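Local atomic coordinates of phosphate-specific transport system accessory protein PhoU homolog (Pseudomonas aeruginosa, PDB entry 4Q25), a protein that probably helps regulate phosphate uptake as a negative regulator of the Pho regulon, working as an all-helical homodimer. Residues L51-Q54 / V55-D59; I62-M65 / E66-D70; S200-R203 / I204-A208. One frame throughout, in Å; residues are numbered along the deposited sequence.

Contact 1. Residues L51-Q54 / V55-D59; sequences LAQQ and VREID
On helix 49-56, Gln53 reaches forward to Arg56 and Glu57 just as the chain prepares to turn into helix 59-78. The Gln53 chain sets off with CG anti to the backbone N (chi1 -173°), then bends at chi2, which turns its amide along the helix surface toward Glu57. From there NE2 donates a weak hydrogen bond, 3.3 Å long, to Glu57 OE2; the carboxylate stands nearly upright against the amide, their planes 83° apart. The other end of the amide, OE1, lies 3.1 Å from Arg56 NH1, with poor hydrogen-bonding geometry. Beneath the side chains, Glu57 N bonds to Gln53 O (3.1 Å), while Val55 N bonds to Leu51 O. A type I beta turn from Arg56 to Asp59 follows, closed by Asp59 N on Arg56 O at 3.0 Å, and leads into the next helix of this all-helical protein. Round this bend Ile58 lays its CG1-CD1 arm against the carbonyl of Gln54, CD1 being 3.3 Å from Gln54 O. Ala52 and Val55 face inward: Ala52 packs on Ala43, Ala111 and Ile115, and Val55 touches Asp39 of helix 15-45.

Contact 2. Residues I62-M65 / E66-D70; sequences INQM and ERNID
Ile62 to Ile69 form regular alpha helix: Glu66, Arg67, Asn68 and Ile69 each donate N-H to the carbonyl four residues back, with Glu66 N 3.0 Å from Ile62 O. On the outer surface of helix 59-78 the side chain of Gln64 spans two partners. Its first torsion swings CG away from the backbone N (chi1 -167°) and the bend at chi2 lays the amide along the helix. At one end Gln64 OE1 accepts from Arg67 NH1 at 2.8 Å, the donor standing above the amide's carbonyl plane but with the oxygen close to the guanidinium plane. At the other end Gln64 NE2 donates to Asn68 OD1 at 3.0 Å, again reaching the acceptor from above its carbonyl plane. Arg67 runs extended from CG to NE back over Asn63, whose O lies 3.5 Å above one face of the guanidinium, offset toward its rim; Asn63 CB is 3.3 Å from Arg67 NH2. The amide of Asn63 itself turns elsewhere and bonds through ND2 to Glu101 of helix 84-120. Farther along, Asp70 forms a salt bridge with Lys95 of the second subunit. With an acceptor needed at one end and a donor at the other, the Arg67-Gln64-Asn68 chain of bonds fixes which way round the Gln64 amide lies and probably restrains the arginine on this exposed face.

Contact 3. Residues S200-R203 / I204-A208; sequences SLER and IGDHA
Arg203 folds forward along helix 188-220 to meet Asp206 and His207. Its CB only roots the chain, and CG stands anti to the carbonyl carbon (chi1 -70°); the reach begins beyond CG, where bends at chi2 and chi3 turn the chain toward the following helical turn. NE comes within 3.5 Å of Asp206 OD2, and NH2 closes on the same oxygen at 3.3 Å in a salt bridge whose hydrogen bond is weak. That oxygen lies at the edge of the guanidinium, near its plane, although the carboxylate is turned 68° against it. The remaining nitrogen, NH1, lies 3.5 Å from His207 NE2, approaching the ring obliquely. At the root of the same arginine, the carbonyl receives His207 N in a 2.9 Å helical bond, and His207 CD2 also lies 3.1 Å from Arg203 O. The other ring nitrogen, ND1, bonds to Asp99 of helix 84-120, so the ring is held between that helix and its own. Asp206 OD1 comes close to Asp163 and Asp167, while Glu202, salt-bridged to Arg199, also approaches Asp167. Glu202 and Asp206 are spaced as in the E(D)xxxD signature of PhoU proteins, which holds metal clusters in the Thermotoga maritima protein; a similar role here is possible but unproven. Arg203 probably offsets part of the gathered negative charge. The apolar side of the segment carries Leu201 CD2 against Ile204 CD1 (4.2 Å). There are no strands; instead helix 153-183 brings the acids Asp163 and Asp167, and the packing falls to helices 127-149, 15-45 and 84-120: Leu201 touches Val130 and Ile133 of the first and Val41 of the second, and Ile204 packs on Val137, Val37 and Glu106, one from each.

How the contacts relate
Contacts 1 and 2 lie in series on consecutive helices, 49-56 and 59-78, with centres about 17 Å apart, and both rest against helices 15-45 and 84-120. Contact 3 belongs to the second PhoU domain and lies deep, its centre about 6 Å from that of the chain against 15 Å for the others. It too packs on helices 15-45 and 84-120, which thus have neighbours from both parts of the protein. Chemistry follows depth: the glutamines of contacts 1 and 2 arrange amides on the surface, whereas contact 3 sets an arginine-aspartate ion pair beside a cluster of acids in a largely buried setting. Contact 2 reaches the second subunit through Asp70, whereas contact 1 touches no other chain.

Contact 1. Residues L51-Q54 / V55-D59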
loop_
_atom_site.group_PDB
_atom_site.type_symbol
_atom_site.label_atom_id
_atom_site.label_comp_id
_atom_site.label_asym_id
_atom_site.label_seq_id
_atom_site.Cartn_x
_atom_site.Cartn_y
_atom_site.Cartn_z
ATOM N N LEU A 51 -19.972 -12.856 7.271
ATOM C CA LEU A 51 -18.570 -12.996 7.660
ATOM C C LEU A 51 -17.768 -11.873 7.022
ATOM O O LEU A 51 -16.870 -11.312 7.642
ATOM C CB LEU A 51 -18.002 -14.357 7.242
ATOM C CG LEU A 51 -16.557 -14.694 7.665
ATOM C CD1 LEU A 51 -16.386 -14.604 9.172
ATOM C CD2 LEU A 51 -16.163 -16.096 7.220
ATOM N N ALA A 52 -18.091 -11.532 5.778
ATOM C CA ALA A 52 -17.370 -10.473 5.090
ATOM C C ALA A 52 -17.542 -9.133 5.799
ATOM O O ALA A 52 -16.561 -8.426 6.062
ATOM C CB ALA A 52 -17.808 -10.384 3.663
ATOM N N GLN A 53 -18.773 -8.792 6.158
ATOM C CA GLN A 53 -18.984 -7.565 6.939
ATOM C C GLN A 53 -18.243 -7.566 8.296
ATOM O O GLN A 53 -17.717 -6.542 8.743
ATOM C CB GLN A 53 -20.462 -7.321 7.195
ATOM C CG GLN A 53 -20.723 -5.980 7.862
ATOM C CD GLN A 53 -20.215 -4.813 7.044
ATOM O OE1 GLN A 53 -19.967 -4.933 5.839
ATOM N NE2 GLN A 53 -20.061 -3.676 7.687
ATOM N N GLN A 54 -18.194 -8.714 8.943
ATOM C CA GLN A 54 -17.489 -8.816 10.227
ATOM C C GLN A 54 -16.019 -8.433 10.090
ATOM O O GLN A 54 -15.462 -7.794 10.979
ATOM C CB GLN A 54 -17.624 -10.221 10.772
ATOM C CG GLN A 54 -16.950 -10.481 12.105
ATOM C CD GLN A 54 -17.266 -11.885 12.610
ATOM O OE1 GLN A 54 -18.416 -12.323 12.521
ATOM N NE2 GLN A 54 -16.251 -12.604 13.111
ATOM N N VAL A 55 -15.423 -8.774 8.941
ATOM C CA VAL A 55 -14.045 -8.453 8.652
ATOM C C VAL A 55 -13.827 -6.948 8.492
ATOM O O VAL A 55 -12.795 -6.425 8.883
ATOM C CB VAL A 55 -13.562 -9.178 7.385
ATOM C CG1 VAL A 55 -12.305 -8.549 6.842
ATOM C CG2 VAL A 55 -13.404 -10.650 7.674
ATOM N N ARG A 56 -14.719 -6.258 7.829
ATOM C CA ARG A 56 -14.570 -4.836 7.688
ATOM C C ARG A 56 -14.669 -4.118 9.014
ATOM O O ARG A 56 -13.966 -3.204 9.269
ATOM C CB ARG A 56 -15.557 -4.284 6.680
ATOM C CG ARG A 56 -16.047 -5.327 5.723
ATOM C CD ARG A 56 -16.028 -4.891 4.291
ATOM N NE ARG A 56 -16.122 -3.454 4.163
ATOM C CZ ARG A 56 -17.220 -2.794 3.842
ATOM N NH1 ARG A 56 -18.342 -3.445 3.621
ATOM N NH2 ARG A 56 -17.187 -1.477 3.743
ATOM N N GLU A 57 -15.564 -4.551 9.855
ATOM C CA GLU A 57 -15.767 -3.945 11.158
ATOM C C GLU A 57 -14.607 -4.143 12.151
ATOM O O GLU A 57 -14.594 -3.539 13.213
ATOM C CB GLU A 57 -17.066 -4.477 11.774
ATOM C CG GLU A 57 -18.292 -3.969 11.032
ATOM C CD GLU A 57 -19.549 -4.679 11.437
ATOM O OE1 GLU A 57 -19.458 -5.621 12.263
ATOM O OE2 GLU A 57 -20.618 -4.289 10.908
ATOM N N ILE A 58 -13.658 -5.007 11.829
ATOM C CA ILE A 58 -12.499 -5.214 12.683
ATOM C C ILE A 58 -11.446 -4.172 12.286
ATOM O O ILE A 58 -10.565 -3.809 13.075
ATOM C CB ILE A 58 -11.961 -6.656 12.522
ATOM C CG1 ILE A 58 -12.910 -7.660 13.190
ATOM C CG2 ILE A 58 -10.571 -6.812 13.122
ATOM C CD1 ILE A 58 -12.860 -9.058 12.589
ATOM N N ASP A 59 -11.562 -3.673 11.060
ATOM C CA ASP A 59 -10.486 -2.908 10.469
ATOM C C ASP A 59 -10.235 -1.623 11.257
ATOM O O ASP A 59 -9.114 -1.129 11.311
ATOM C CB ASP A 59 -10.711 -2.672 8.955
ATOM C CG ASP A 59 -9.384 -2.605 8.170
ATOM O OD1 ASP A 59 -8.385 -3.329 8.540
ATOM O OD2 ASP A 59 -9.324 -1.801 7.202
#

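Contact 2. Residues I62-M65 / E66-D70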
loop_
_atom_site.group_PDB
_atom_site.type_symbol
_atom_site.label_atom_id
_atom_site.label_comp_id
_atom_site.label_asym_id
_atom_site.label_seq_id
_atom_site.Cartn_x
_atom_site.Cartn_y
_atom_site.Cartn_z
ATOM N N ILE A 62 -7.988 -2.488 14.248
ATOM C CA ILE A 62 -6.647 -2.677 13.724
ATOM C C ILE A 62 -5.925 -1.347 13.509
ATOM O O ILE A 62 -4.759 -1.224 13.866
ATOM C CB ILE A 62 -6.696 -3.532 12.449
ATOM C CG1 ILE A 62 -7.261 -4.896 12.846
ATOM C CG2 ILE A 62 -5.325 -3.660 11.779
ATOM C CD1 ILE A 62 -7.090 -5.974 11.821
ATOM N N ASN A 63 -6.619 -0.362 12.959
ATOM C CA ASN A 63 -6.059 0.964 12.791
ATOM C C ASN A 63 -5.738 1.609 14.148
ATOM O O ASN A 63 -4.726 2.289 14.296
ATOM C CB ASN A 63 -7.018 1.869 11.989
ATOM C CG ASN A 63 -7.076 1.504 10.516
ATOM O OD1 ASN A 63 -8.119 1.108 10.007
ATOM N ND2 ASN A 63 -5.953 1.623 9.828
ATOM N N GLN A 64 -6.603 1.391 15.129
ATOM C CA GLN A 64 -6.386 1.943 16.454
ATOM C C GLN A 64 -5.271 1.174 17.183
ATOM O O GLN A 64 -4.533 1.763 17.975
ATOM C CB GLN A 64 -7.704 1.964 17.259
ATOM C CG GLN A 64 -7.683 2.801 18.538
ATOM C CD GLN A 64 -7.174 4.226 18.330
ATOM O OE1 GLN A 64 -7.707 4.981 17.514
ATOM N NE2 GLN A 64 -6.126 4.596 19.068
ATOM N N MET A 65 -5.108 -0.117 16.908
ATOM C CA MET A 65 -3.930 -0.827 17.442
ATOM C C MET A 65 -2.652 -0.262 16.872
ATOM O O MET A 65 -1.655 -0.132 17.571
ATOM C CB MET A 65 -3.967 -2.323 17.159
ATOM C CG MET A 65 -4.942 -3.084 18.032
ATOM S SD MET A 65 -5.089 -4.807 17.534
ATOM C CE MET A 65 -4.007 -5.560 18.750
ATOM N N GLU A 66 -2.659 0.074 15.597
ATOM C CA GLU A 66 -1.440 0.578 14.971
ATOM C C GLU A 66 -1.029 1.916 15.585
ATOM O O GLU A 66 0.151 2.157 15.803
ATOM C CB GLU A 66 -1.623 0.742 13.468
ATOM C CG GLU A 66 -0.416 1.337 12.748
ATOM C CD GLU A 66 -0.821 2.512 11.889
ATOM O OE1 GLU A 66 -0.818 2.375 10.637
ATOM O OE2 GLU A 66 -1.192 3.557 12.477
ATOM N N ARG A 67 -2.012 2.775 15.827
ATOM C CA ARG A 67 -1.791 4.060 16.481
ATOM C C ARG A 67 -1.256 3.887 17.884
ATOM O O ARG A 67 -0.318 4.581 18.284
ATOM C CB ARG A 67 -3.083 4.862 16.552
ATOM C CG ARG A 67 -3.548 5.362 15.197
ATOM C CD ARG A 67 -4.974 5.891 15.270
ATOM N NE ARG A 67 -5.616 5.770 13.961
ATOM C CZ ARG A 67 -6.800 5.209 13.737
ATOM N NH1 ARG A 67 -7.539 4.761 14.744
ATOM N NH2 ARG A 67 -7.263 5.142 12.496
ATOM N N ASN A 68 -1.841 2.951 18.625
ATOM C CA ASN A 68 -1.386 2.680 19.994
ATOM C C ASN A 68 0.040 2.164 20.057
ATOM O O ASN A 68 0.782 2.493 20.966
ATOM C CB ASN A 68 -2.335 1.721 20.716
ATOM C CG ASN A 68 -3.707 2.320 20.908
ATOM O OD1 ASN A 68 -3.872 3.514 20.806
ATOM N ND2 ASN A 68 -4.700 1.485 21.132
ATOM N N ILE A 69 0.428 1.369 19.084
ATOM C CA ILE A 69 1.779 0.828 19.053
ATOM C C ILE A 69 2.767 1.916 18.641
ATOM O O ILE A 69 3.879 1.944 19.125
ATOM C CB ILE A 69 1.854 -0.375 18.096
ATOM C CG1 ILE A 69 1.022 -1.550 18.651
ATOM C CG2 ILE A 69 3.281 -0.816 17.855
ATOM C CD1 ILE A 69 1.009 -2.811 17.769
ATOM N N ASP A 70 2.375 2.801 17.728
ATOM C CA ASP A 70 3.271 3.869 17.270
ATOM C C ASP A 70 3.603 4.787 18.420
ATOM O O ASP A 70 4.745 5.161 18.584
ATOM C CB ASP A 70 2.669 4.701 16.113
ATOM C CG ASP A 70 2.892 4.056 14.740
ATOM O OD1 ASP A 70 4.048 3.714 14.396
ATOM O OD2 ASP A 70 1.901 3.895 13.985
#

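Contact 3. Residues S200-R203 / I204-A208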
loop_
_atom_site.group_PDB
_atom_site.type_symbol
_atom_site.label_atom_id
_atom_site.label_comp_id
_atom_site.label_asym_id
_atom_site.label_seq_id
_atom_site.Cartn_x
_atom_site.Cartn_y
_atom_site.Cartn_z
ATOM N N SER A 200 -5.178 -8.184 -4.129
ATOM C CA SER A 200 -5.087 -7.990 -2.682
ATOM C C SER A 200 -4.374 -9.152 -1.939
ATOM O O SER A 200 -3.624 -8.938 -1.000
ATOM C CB SER A 200 -6.494 -7.791 -2.076
ATOM O OG SER A 200 -7.115 -6.572 -2.515
ATOM N N LEU A 201 -4.638 -10.393 -2.316
ATOM C CA LEU A 201 -3.908 -11.495 -1.667
ATOM C C LEU A 201 -2.378 -11.427 -1.986
ATOM O O LEU A 201 -1.543 -11.653 -1.133
ATOM C CB LEU A 201 -4.524 -12.842 -2.062
ATOM C CG LEU A 201 -5.931 -13.086 -1.505
ATOM C CD1 LEU A 201 -6.517 -14.386 -2.040
ATOM C CD2 LEU A 201 -5.926 -13.103 0.011
ATOM N N GLU A 202 -2.032 -11.078 -3.207
ATOM C CA GLU A 202 -0.650 -10.919 -3.596
ATOM C C GLU A 202 0.028 -9.824 -2.781
ATOM O O GLU A 202 1.167 -9.977 -2.364
ATOM C CB GLU A 202 -0.536 -10.586 -5.078
ATOM C CG GLU A 202 0.901 -10.502 -5.525
ATOM C CD GLU A 202 1.087 -10.109 -6.973
ATOM O OE1 GLU A 202 2.138 -10.469 -7.539
ATOM O OE2 GLU A 202 0.213 -9.429 -7.540
ATOM N N ARG A 203 -0.680 -8.720 -2.562
ATOM C CA ARG A 203 -0.159 -7.649 -1.752
ATOM C C ARG A 203 -0.001 -8.078 -0.306
ATOM O O ARG A 203 0.947 -7.710 0.367
ATOM C CB ARG A 203 -1.075 -6.448 -1.819
ATOM C CG ARG A 203 -1.093 -5.716 -3.156
ATOM C CD ARG A 203 -0.306 -4.437 -3.066
ATOM N NE ARG A 203 1.140 -4.654 -3.046
ATOM C CZ ARG A 203 2.031 -3.857 -2.447
ATOM N NH1 ARG A 203 1.659 -2.766 -1.747
ATOM N NH2 ARG A 203 3.317 -4.182 -2.521
ATOM N N ILE A 204 -0.941 -8.852 0.197
ATOM C CA ILE A 204 -0.770 -9.380 1.543
ATOM C C ILE A 204 0.560 -10.179 1.668
ATOM O O ILE A 204 1.268 -10.056 2.650
ATOM C CB ILE A 204 -1.985 -10.188 1.948
ATOM C CG1 ILE A 204 -3.153 -9.224 2.167
ATOM C CG2 ILE A 204 -1.723 -10.997 3.216
ATOM C CD1 ILE A 204 -4.482 -9.913 2.352
ATOM N N GLY A 205 0.891 -10.946 0.644
ATOM C CA GLY A 205 2.142 -11.671 0.604
ATOM C C GLY A 205 3.341 -10.763 0.447
ATOM O O GLY A 205 4.373 -11.025 1.041
ATOM N N ASP A 206 3.223 -9.716 -0.371
ATOM C CA ASP A 206 4.283 -8.702 -0.448
ATOM C C ASP A 206 4.559 -8.096 0.928
ATOM O O ASP A 206 5.709 -7.951 1.291
ATOM C CB ASP A 206 3.938 -7.602 -1.439
ATOM C CG ASP A 206 3.878 -8.088 -2.852
ATOM O OD1 ASP A 206 4.208 -9.274 -3.126
ATOM O OD2 ASP A 206 3.446 -7.273 -3.688
ATOM N N HIS A 207 3.519 -7.789 1.714
ATOM C CA HIS A 207 3.728 -7.218 3.050
ATOM C C HIS A 207 4.279 -8.213 4.101
ATOM O O HIS A 207 5.013 -7.838 5.013
ATOM C CB HIS A 207 2.448 -6.567 3.571
ATOM C CG HIS A 207 2.071 -5.319 2.840
ATOM N ND1 HIS A 207 2.707 -4.119 3.050
ATOM C CD2 HIS A 207 1.095 -5.078 1.931
ATOM C CE1 HIS A 207 2.154 -3.201 2.280
ATOM N NE2 HIS A 207 1.191 -3.767 1.576
ATOM N N ALA A 208 3.897 -9.467 4.001
ATOM C CA ALA A 208 4.499 -10.490 4.837
ATOM C C ALA A 208 5.995 -10.565 4.567
ATOM O O ALA A 208 6.781 -10.689 5.484
ATOM C CB ALA A 208 3.869 -11.844 4.561
#